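Local coordinates for 3-oxoacyl-[acyl-carrier-protein] synthase 3 (Micrococcus luteus NCTC 2665, PDB 4EWP), which probably catalyses the first condensation of fatty acid synthesis, in which an acyl primer from CoA is joined to malonyl-ACP with loss of carbon dioxide, at residues V19-P24 against A315-L320; D83-I88 against T141-L146; A271-Q276 against A310-A315. All coordinates share one frame; numbering follows the deposited sequence.

Overall arrangement
All three contacts belong to the thiolase-like fold of two five-stranded sheets with helices between them. Helix 311-322 serves two of them: in interaction 1 it meets strand 13-22 of the N-terminal sheet, and in interaction 3 strand 269-274 of the C-terminal sheet; the two contacts touch and share A315. Interaction 2 lies within the N-terminal sheet, its centre about 20 Å from that of interaction 1 and 22 Å from that of interaction 3. Chemistry follows place. Interaction 3 is wholly buried and holds a predicted catalytic histidine; interaction 1, partly buried, runs from an apolar end to an arginine-rich margin; interaction 2, largely buried, uses backbone hydrogen bonds plus a carboxylate at its loop end.

Interaction 1 (V19-P24 against A315-L320); sequences VGAYRP and AMHRLL
The end of edge strand 13-22 lies across helix 311-322, with A21 and H317 at the centre of the crossing. Strand and helix segments approach to 7.9 Å between axes, and their directions differ by 108°. The methyl of A21 sits over the middle of the imidazole, CB being 3.6 Å from the centroid of the H317 ring and only 10° off its normal, a CH-pi contact. Alanine suits the place in that its single methyl lies flat against the ring centre. H317 CG is anti to the backbone N (chi1 -177°), which carries the ring off the helix and over that methyl. Both ring nitrogens are engaged: NE2 is hydrogen-bonded to E72 OE2 of helix 62-76, whose other oxygen takes A21 N, so one carboxylate serves both partners of this contact. H317 ND1 meets water 1 at 2.8 Å, in the plane of the ring.

In the thiolase-like fold helix 311-322 belongs to the layer between the two sheets, and this is its side facing the N-terminal one. The apolar end of the contact is built on the buried V19 and M316: V19 CB lies 4.2 Å from M316 SD, while V19 CG1 reaches L320 CD1 at 3.9 Å. Toward the margin arginines take over. The extended chain of R23 brings its NH2 to 3.7 Å from R318 CB, and the same nitrogen donates to water 1 at 3.3 Å. The two guanidinium planes stand almost perpendicular. D300 probably offsets their like charges, forming salt bridges to R23 NH1 through OD2 and to R318 NH1 through OD1. R318 is further paired with D303 and, through NE, with E322 one helical turn on.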
loop_
_atom_site.group_PDB
_atom_site.type_symbol
_atom_site.label_atom_id
_atom_site.label_comp_id
_atom_site.label_asym_id
_atom_site.label_seq_id
_atom_site.Cartn_x
_atom_site.Cartn_y
_atom_site.Cartn_z
ATOM N N VAL A 19 9.296 18.995 -6.846
ATOM C CA VAL A 19 9.484 17.672 -7.421
ATOM C C VAL A 19 10.958 17.274 -7.373
ATOM O O VAL A 19 11.849 18.106 -7.552
ATOM C CB VAL A 19 8.916 17.579 -8.860
ATOM C CG1 VAL A 19 9.509 18.660 -9.753
ATOM C CG2 VAL A 19 9.143 16.179 -9.437
ATOM N N GLY A 20 11.204 16.000 -7.100
ATOM C CA GLY A 20 12.548 15.486 -6.961
ATOM C C GLY A 20 12.686 14.218 -7.778
ATOM O O GLY A 20 11.697 13.577 -8.109
ATOM N N ALA A 21 13.920 13.863 -8.107
ATOM C CA ALA A 21 14.183 12.774 -9.030
ATOM C C ALA A 21 15.429 11.992 -8.630
ATOM O O ALA A 21 16.398 12.556 -8.115
ATOM C CB ALA A 21 14.355 13.331 -10.459
ATOM N N TYR A 22 15.396 10.689 -8.869
ATOM C CA TYR A 22 16.616 9.897 -8.843
ATOM C C TYR A 22 16.633 9.035 -10.100
ATOM O O TYR A 22 15.690 8.278 -10.369
ATOM C CB TYR A 22 16.698 9.017 -7.583
ATOM C CG TYR A 22 18.027 8.296 -7.455
ATOM C CD1 TYR A 22 18.297 7.133 -8.187
ATOM C CD2 TYR A 22 19.018 8.780 -6.616
ATOM C CE1 TYR A 22 19.523 6.475 -8.078
ATOM C CE2 TYR A 22 20.239 8.133 -6.499
ATOM C CZ TYR A 22 20.489 6.989 -7.228
ATOM O OH TYR A 22 21.709 6.370 -7.091
ATOM N N ARG A 23 17.708 9.166 -10.865
ATOM C CA ARG A 23 17.890 8.432 -12.101
ATOM C C ARG A 23 19.201 7.675 -12.032
ATOM O O ARG A 23 20.262 8.286 -11.946
ATOM C CB ARG A 23 17.959 9.394 -13.289
ATOM C CG ARG A 23 16.652 10.086 -13.608
ATOM C CD ARG A 23 16.794 10.898 -14.883
ATOM N NE ARG A 23 15.676 11.815 -15.065
ATOM C CZ ARG A 23 14.567 11.509 -15.734
ATOM N NH1 ARG A 23 14.430 10.297 -16.277
ATOM N NH2 ARG A 23 13.598 12.414 -15.868
ATOM N N PRO A 24 19.134 6.336 -12.076
ATOM C CA PRO A 24 20.355 5.526 -12.166
ATOM C C PRO A 24 21.227 5.986 -13.335
ATOM O O PRO A 24 20.693 6.356 -14.379
ATOM C CB PRO A 24 19.813 4.121 -12.417
ATOM C CG PRO A 24 18.469 4.135 -11.713
ATOM C CD PRO A 24 17.918 5.510 -11.976
ATOM N N ALA A 315 9.236 12.565 -15.347
ATOM C CA ALA A 315 8.998 13.315 -16.584
ATOM C C ALA A 315 8.686 14.769 -16.262
ATOM O O ALA A 315 9.092 15.676 -16.985
ATOM C CB ALA A 315 7.860 12.697 -17.373
ATOM N N MET A 316 7.958 14.988 -15.171
ATOM C CA MET A 316 7.632 16.344 -14.737
ATOM C C MET A 316 8.914 17.084 -14.402
ATOM O O MET A 316 9.103 18.253 -14.781
ATOM C CB MET A 316 6.739 16.312 -13.498
ATOM C CG MET A 316 6.323 17.688 -13.035
ATOM S SD MET A 316 5.543 17.631 -11.422
ATOM C CE MET A 316 4.075 16.669 -11.794
ATOM N N HIS A 317 9.794 16.387 -13.686
ATOM C CA HIS A 317 11.090 16.932 -13.308
ATOM C C HIS A 317 11.895 17.336 -14.543
ATOM O O HIS A 317 12.494 18.415 -14.580
ATOM C CB HIS A 317 11.856 15.916 -12.468
ATOM C CG HIS A 317 13.177 16.407 -11.957
ATOM N ND1 HIS A 317 14.327 16.382 -12.718
ATOM C CD2 HIS A 317 13.542 16.885 -10.740
ATOM C CE1 HIS A 317 15.336 16.851 -12.004
ATOM N NE2 HIS A 317 14.888 17.153 -10.795
ATOM N N ARG A 318 11.903 16.479 -15.556
ATOM C CA ARG A 318 12.629 16.789 -16.775
ATOM C C ARG A 318 11.979 17.943 -17.532
ATOM O O ARG A 318 12.671 18.777 -18.099
ATOM C CB ARG A 318 12.745 15.566 -17.681
ATOM C CG ARG A 318 13.474 15.853 -18.993
ATOM C CD ARG A 318 13.640 14.588 -19.807
ATOM N NE ARG A 318 14.368 14.826 -21.052
ATOM C CZ ARG A 318 14.705 13.872 -21.917
ATOM N NH1 ARG A 318 14.387 12.610 -21.671
ATOM N NH2 ARG A 318 15.359 14.183 -23.029
ATOM N N LEU A 319 10.652 17.991 -17.539
ATOM C CA LEU A 319 9.947 19.074 -18.211
ATOM C C LEU A 319 10.359 20.427 -17.645
ATOM O O LEU A 319 10.573 21.389 -18.391
ATOM C CB LEU A 319 8.438 18.888 -18.059
ATOM C CG LEU A 319 7.660 18.872 -19.367
ATOM C CD1 LEU A 319 8.406 18.032 -20.393
ATOM C CD2 LEU A 319 6.249 18.349 -19.163
ATOM N N LEU A 320 10.467 20.499 -16.319
ATOM C CA LEU A 320 10.754 21.763 -15.644
ATOM C C LEU A 320 12.200 22.196 -15.815
ATOM O O LEU A 320 12.484 23.388 -15.929
ATOM C CB LEU A 320 10.394 21.681 -14.168
ATOM C CG LEU A 320 8.877 21.662 -13.981
ATOM C CD1 LEU A 320 8.463 21.125 -12.613
ATOM C CD2 LEU A 320 8.282 23.044 -14.269
HETATM O O HOH W 1 15.252 15.094 -14.976
#

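Interaction 2 (D83-I88 against T141-L146); sequences DLDAVI and TARHVL
D85 holds the backbone amides of R143 and H144 where the loop passes into strand 144-152, just ahead of the parallel ladder that joins this strand to strand 86-90 in the N-terminal sheet of the thiolase-like fold. D85 N donates to H144 O at 2.8 Å, a nearly straight bond of 171° lying in the carbonyl plane. The carboxylate replies in the other direction. OD2 accepts R143 N through its anti lone pair, at a modelled 2.5 Å that is shorter than expected and doubtful in its exact length, and H144 N at 3.0 Å from well above the carboxylate plane. D85 CG lies anti to the carbonyl carbon (chi1 -56°), a setting that turns the acid toward these two successive amides. Aspartate suits the place: its short side chain can satisfy N-H groups at the entry to the strand. Beyond it, around the V87-L146 bridge, the strands bond by backbone alone, L146 N to A86 O at 2.9 Å and I88 N to L146 O at 2.8 Å.

A second shell holds the loop end. Water 2 lies in the plane of the H144 ring, 2.7 Å from ND1, and can donate to D83 O and weakly to D85 OD1, though its acceptors compete for two protons. D83 turns OD2 to Q80 N, and the H144 side chain packs on L79 and on A178 of strand 170-180.

Apolar residues fill both faces of the sheet. L146 lies alongside V87, pointing the same way, and crosses L84; I109 closes on L84 and L146 from a loop. On the other face, under helix 125-138, the side chains of I88 and V145 cross, I88 CD1 meeting V145 CG1 at 3.9 Å.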
loop_
_atom_site.group_PDB
_atom_site.type_symbol
_atom_site.label_atom_id
_atom_site.label_comp_id
_atom_site.label_asym_id
_atom_site.label_seq_id
_atom_site.Cartn_x
_atom_site.Cartn_y
_atom_site.Cartn_z
ATOM N N ASP A 83 9.700 18.444 8.689
ATOM C CA ASP A 83 8.513 19.192 8.293
ATOM C C ASP A 83 7.419 18.305 7.693
ATOM O O ASP A 83 6.277 18.741 7.569
ATOM C CB ASP A 83 8.869 20.313 7.313
ATOM C CG ASP A 83 9.744 21.387 7.952
ATOM O OD1 ASP A 83 9.398 21.853 9.062
ATOM O OD2 ASP A 83 10.781 21.747 7.355
ATOM N N LEU A 84 7.756 17.069 7.332
ATOM C CA LEU A 84 6.764 16.181 6.721
ATOM C C LEU A 84 5.803 15.556 7.749
ATOM O O LEU A 84 6.217 15.171 8.832
ATOM C CB LEU A 84 7.456 15.075 5.920
ATOM C CG LEU A 84 8.381 15.488 4.776
ATOM C CD1 LEU A 84 9.198 14.280 4.334
ATOM C CD2 LEU A 84 7.619 16.129 3.587
ATOM N N ASP A 85 4.524 15.446 7.393
ATOM C CA ASP A 85 3.510 14.911 8.293
ATOM C C ASP A 85 3.069 13.532 7.828
ATOM O O ASP A 85 2.293 12.877 8.520
ATOM C CB ASP A 85 2.274 15.816 8.326
ATOM C CG ASP A 85 2.601 17.235 8.692
ATOM O OD1 ASP A 85 3.535 17.444 9.496
ATOM O OD2 ASP A 85 1.924 18.146 8.170
ATOM N N ALA A 86 3.536 13.113 6.646
ATOM C CA ALA A 86 3.218 11.793 6.100
ATOM C C ALA A 86 4.145 11.439 4.948
ATOM O O ALA A 86 4.617 12.324 4.228
ATOM C CB ALA A 86 1.772 11.735 5.643
ATOM N N VAL A 87 4.395 10.146 4.772
ATOM C CA VAL A 87 5.301 9.662 3.745
ATOM C C VAL A 87 4.588 8.538 3.025
ATOM O O VAL A 87 4.256 7.534 3.639
ATOM C CB VAL A 87 6.614 9.091 4.351
ATOM C CG1 VAL A 87 7.464 8.457 3.281
ATOM C CG2 VAL A 87 7.403 10.170 5.090
ATOM N N ILE A 88 4.328 8.713 1.732
ATOM C CA ILE A 88 3.642 7.689 0.951
ATOM C C ILE A 88 4.580 7.190 -0.128
ATOM O O ILE A 88 5.077 7.966 -0.954
ATOM C CB ILE A 88 2.357 8.225 0.279
ATOM C CG1 ILE A 88 1.413 8.822 1.318
ATOM C CG2 ILE A 88 1.658 7.124 -0.487
ATOM C CD1 ILE A 88 0.145 9.407 0.724
ATOM N N THR A 141 -5.484 16.492 7.955
ATOM C CA THR A 141 -4.747 15.400 8.582
ATOM C C THR A 141 -3.243 15.644 8.490
ATOM O O THR A 141 -2.472 15.226 9.358
ATOM C CB THR A 141 -5.102 14.053 7.913
ATOM O OG1 THR A 141 -6.521 13.835 8.005
ATOM C CG2 THR A 141 -4.358 12.890 8.581
ATOM N N ALA A 142 -2.829 16.340 7.436
ATOM C CA ALA A 142 -1.414 16.600 7.186
ATOM C C ALA A 142 -1.214 17.954 6.488
ATOM O O ALA A 142 -2.008 18.353 5.634
ATOM C CB ALA A 142 -0.798 15.453 6.347
ATOM N N ARG A 143 -0.157 18.662 6.858
ATOM C CA ARG A 143 0.168 19.927 6.205
ATOM C C ARG A 143 1.188 19.738 5.068
ATOM O O ARG A 143 1.169 20.468 4.081
ATOM C CB ARG A 143 0.672 20.938 7.234
ATOM C CG ARG A 143 -0.393 21.378 8.243
ATOM C CD ARG A 143 0.052 22.612 9.023
ATOM N NE ARG A 143 0.711 23.586 8.148
ATOM C CZ ARG A 143 0.072 24.428 7.338
ATOM N NH1 ARG A 143 -1.257 24.429 7.281
ATOM N NH2 ARG A 143 0.766 25.270 6.581
ATOM N N HIS A 144 2.063 18.748 5.211
ATOM C CA HIS A 144 3.059 18.423 4.184
ATOM C C HIS A 144 3.178 16.893 3.984
ATOM O O HIS A 144 3.514 16.161 4.918
ATOM C CB HIS A 144 4.433 18.990 4.554
ATOM C CG HIS A 144 4.457 20.477 4.735
ATOM N ND1 HIS A 144 4.301 21.080 5.966
ATOM C CD2 HIS A 144 4.640 21.484 3.845
ATOM C CE1 HIS A 144 4.382 22.392 5.826
ATOM N NE2 HIS A 144 4.589 22.660 4.549
ATOM N N VAL A 145 2.917 16.419 2.769
ATOM C CA VAL A 145 2.922 14.985 2.489
ATOM C C VAL A 145 3.937 14.713 1.405
ATOM O O VAL A 145 3.941 15.378 0.351
ATOM C CB VAL A 145 1.514 14.487 2.034
ATOM C CG1 VAL A 145 1.503 12.971 1.730
ATOM C CG2 VAL A 145 0.482 14.826 3.087
ATOM N N LEU A 146 4.816 13.757 1.672
ATOM C CA LEU A 146 5.783 13.332 0.670
ATOM C C LEU A 146 5.206 12.156 -0.101
ATOM O O LEU A 146 4.721 11.211 0.507
ATOM C CB LEU A 146 7.086 12.915 1.347
ATOM C CG LEU A 146 8.120 12.278 0.428
ATOM C CD1 LEU A 146 8.736 13.306 -0.539
ATOM C CD2 LEU A 146 9.183 11.598 1.258
HETATM O O HOH W 2 4.028 20.112 8.508
#

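Interaction 3 (A271-Q276 against A310-A315); sequences AFIPHQ and ASIPLA
H275 swings from the end of strand 269-274 toward S311, in the first turn of helix 311-322. Its CB starts 4.2 Å from I312 CD1. CG is anti to the backbone N (chi1 159°), which carries the imidazole toward S311. Next along the ring, H275 ND1 reaches S311 OG at 2.8 Å. This is a hydrogen bond in which either atom could be the donor; the hydroxyl lies at the ring edge, in plane, so the bond helps to fix the rotation of the imidazole. Serine suits the spot because OG, held between its own backbone N and carbonyl carbon, sits close to the main chain and can meet the ring there; S311 OG also lies 3.0 Å from Q276 N. The H275 side chain comes close to those of C123 and N306 as well, and its ring meets F336 edge-to-face.

C123, H275 and N306 are the predicted catalytic residues, matching the Cys-His-Asn triad of the FabH family. The thiolase-like fold brings them together from three places: C123 lies just before helix 125-138, N306 before helix 311-322, and H275 directly after strand 269-274. Q276, first residue of the predicted ACP-binding region, is bent at its second torsion so that its amide folds back: Q276 NE2 donates to P274 O at 2.8 Å, also reaching A298 O, while OE1 accepts I301 N. Every polar atom of this buried amide thus has a partner. Away from the ring the contact is apolar. I312 CG1 presses on the backbone at H275 N, 3.5 Å away, and I273 CG2 touches two residues one turn apart, I312 at its CG2 (3.9 Å) and A315 at its CB (3.8 Å).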
loop_
_atom_site.group_PDB
_atom_site.type_symbol
_atom_site.label_atom_id
_atom_site.label_comp_id
_atom_site.label_asym_id
_atom_site.label_seq_id
_atom_site.Cartn_x
_atom_site.Cartn_y
_atom_site.Cartn_z
ATOM N N ALA A 271 1.217 21.676 -20.006
ATOM C CA ALA A 271 1.871 20.397 -20.245
ATOM C C ALA A 271 0.921 19.219 -20.098
ATOM O O ALA A 271 -0.081 19.288 -19.387
ATOM C CB ALA A 271 3.074 20.221 -19.310
ATOM N N PHE A 272 1.264 18.135 -20.786
ATOM C CA PHE A 272 0.545 16.877 -20.691
ATOM C C PHE A 272 1.563 15.825 -20.284
ATOM O O PHE A 272 2.524 15.569 -21.006
ATOM C CB PHE A 272 -0.101 16.520 -22.036
ATOM C CG PHE A 272 -0.678 15.135 -22.085
ATOM C CD1 PHE A 272 -1.461 14.661 -21.043
ATOM C CD2 PHE A 272 -0.435 14.305 -23.174
ATOM C CE1 PHE A 272 -1.997 13.368 -21.082
ATOM C CE2 PHE A 272 -0.959 13.025 -23.229
ATOM C CZ PHE A 272 -1.748 12.553 -22.175
ATOM N N ILE A 273 1.370 15.237 -19.107
ATOM C CA ILE A 273 2.354 14.304 -18.592
ATOM C C ILE A 273 1.728 12.953 -18.327
ATOM O O ILE A 273 1.398 12.629 -17.186
ATOM C CB ILE A 273 3.016 14.822 -17.310
ATOM C CG1 ILE A 273 3.385 16.306 -17.466
ATOM C CG2 ILE A 273 4.254 13.985 -17.001
ATOM C CD1 ILE A 273 3.816 16.975 -16.185
ATOM N N PRO A 274 1.551 12.153 -19.384
ATOM C CA PRO A 274 1.013 10.825 -19.095
ATOM C C PRO A 274 2.123 9.924 -18.567
ATOM O O PRO A 274 3.310 10.136 -18.841
ATOM C CB PRO A 274 0.530 10.335 -20.471
ATOM C CG PRO A 274 1.450 11.034 -21.443
ATOM C CD PRO A 274 1.746 12.386 -20.827
ATOM N N HIS A 275 1.731 8.938 -17.783
ATOM C CA HIS A 275 2.608 7.834 -17.470
ATOM C C HIS A 275 3.342 7.393 -18.747
ATOM O O HIS A 275 2.723 7.249 -19.810
ATOM C CB HIS A 275 1.749 6.711 -16.928
ATOM C CG HIS A 275 2.386 5.365 -17.019
ATOM N ND1 HIS A 275 3.611 5.085 -16.456
ATOM C CD2 HIS A 275 1.964 4.219 -17.599
ATOM C CE1 HIS A 275 3.918 3.823 -16.688
ATOM N NE2 HIS A 275 2.938 3.276 -17.385
ATOM N N GLN A 276 4.656 7.182 -18.637
ATOM C CA GLN A 276 5.513 6.867 -19.780
ATOM C C GLN A 276 5.482 5.376 -20.136
ATOM O O GLN A 276 6.464 4.651 -19.943
ATOM C CB GLN A 276 6.955 7.295 -19.493
ATOM C CG GLN A 276 7.129 8.801 -19.265
ATOM C CD GLN A 276 6.780 9.635 -20.501
ATOM O OE1 GLN A 276 7.533 9.663 -21.477
ATOM N NE2 GLN A 276 5.638 10.324 -20.455
ATOM N N ALA A 310 7.327 5.730 -10.901
ATOM C CA ALA A 310 8.305 6.795 -10.981
ATOM C C ALA A 310 8.064 7.669 -12.211
ATOM O O ALA A 310 8.532 8.815 -12.270
ATOM C CB ALA A 310 9.705 6.203 -11.047
ATOM N N SER A 311 7.351 7.133 -13.198
ATOM C CA SER A 311 7.419 7.731 -14.536
ATOM C C SER A 311 6.951 9.191 -14.608
ATOM O O SER A 311 7.625 10.032 -15.207
ATOM C CB SER A 311 6.713 6.865 -15.583
ATOM O OG SER A 311 5.341 7.186 -15.698
ATOM N N ILE A 312 5.819 9.505 -13.988
ATOM C CA ILE A 312 5.269 10.847 -14.131
ATOM C C ILE A 312 6.091 11.929 -13.422
ATOM O O ILE A 312 6.412 12.954 -14.027
ATOM C CB ILE A 312 3.801 10.901 -13.704
ATOM C CG1 ILE A 312 2.948 10.155 -14.736
ATOM C CG2 ILE A 312 3.333 12.352 -13.551
ATOM C CD1 ILE A 312 1.490 9.940 -14.301
ATOM N N PRO A 313 6.432 11.713 -12.138
ATOM C CA PRO A 313 7.245 12.761 -11.505
ATOM C C PRO A 313 8.617 12.904 -12.161
ATOM O O PRO A 313 9.122 14.029 -12.255
ATOM C CB PRO A 313 7.366 12.303 -10.035
ATOM C CG PRO A 313 7.015 10.816 -10.044
ATOM C CD PRO A 313 6.073 10.618 -11.208
ATOM N N LEU A 314 9.208 11.799 -12.625
ATOM C CA LEU A 314 10.473 11.893 -13.358
ATOM C C LEU A 314 10.321 12.771 -14.605
ATOM O O LEU A 314 11.167 13.627 -14.880
ATOM C CB LEU A 314 11.010 10.508 -13.746
ATOM C CG LEU A 314 11.752 9.685 -12.690
ATOM C CD1 LEU A 314 12.167 8.344 -13.272
ATOM C CD2 LEU A 314 12.985 10.446 -12.171
ATOM N N ALA A 315 9.236 12.565 -15.347
ATOM C CA ALA A 315 8.998 13.315 -16.584
ATOM C C ALA A 315 8.686 14.769 -16.262
ATOM O O ALA A 315 9.092 15.676 -16.985
ATOM C CB ALA A 315 7.860 12.697 -17.373
#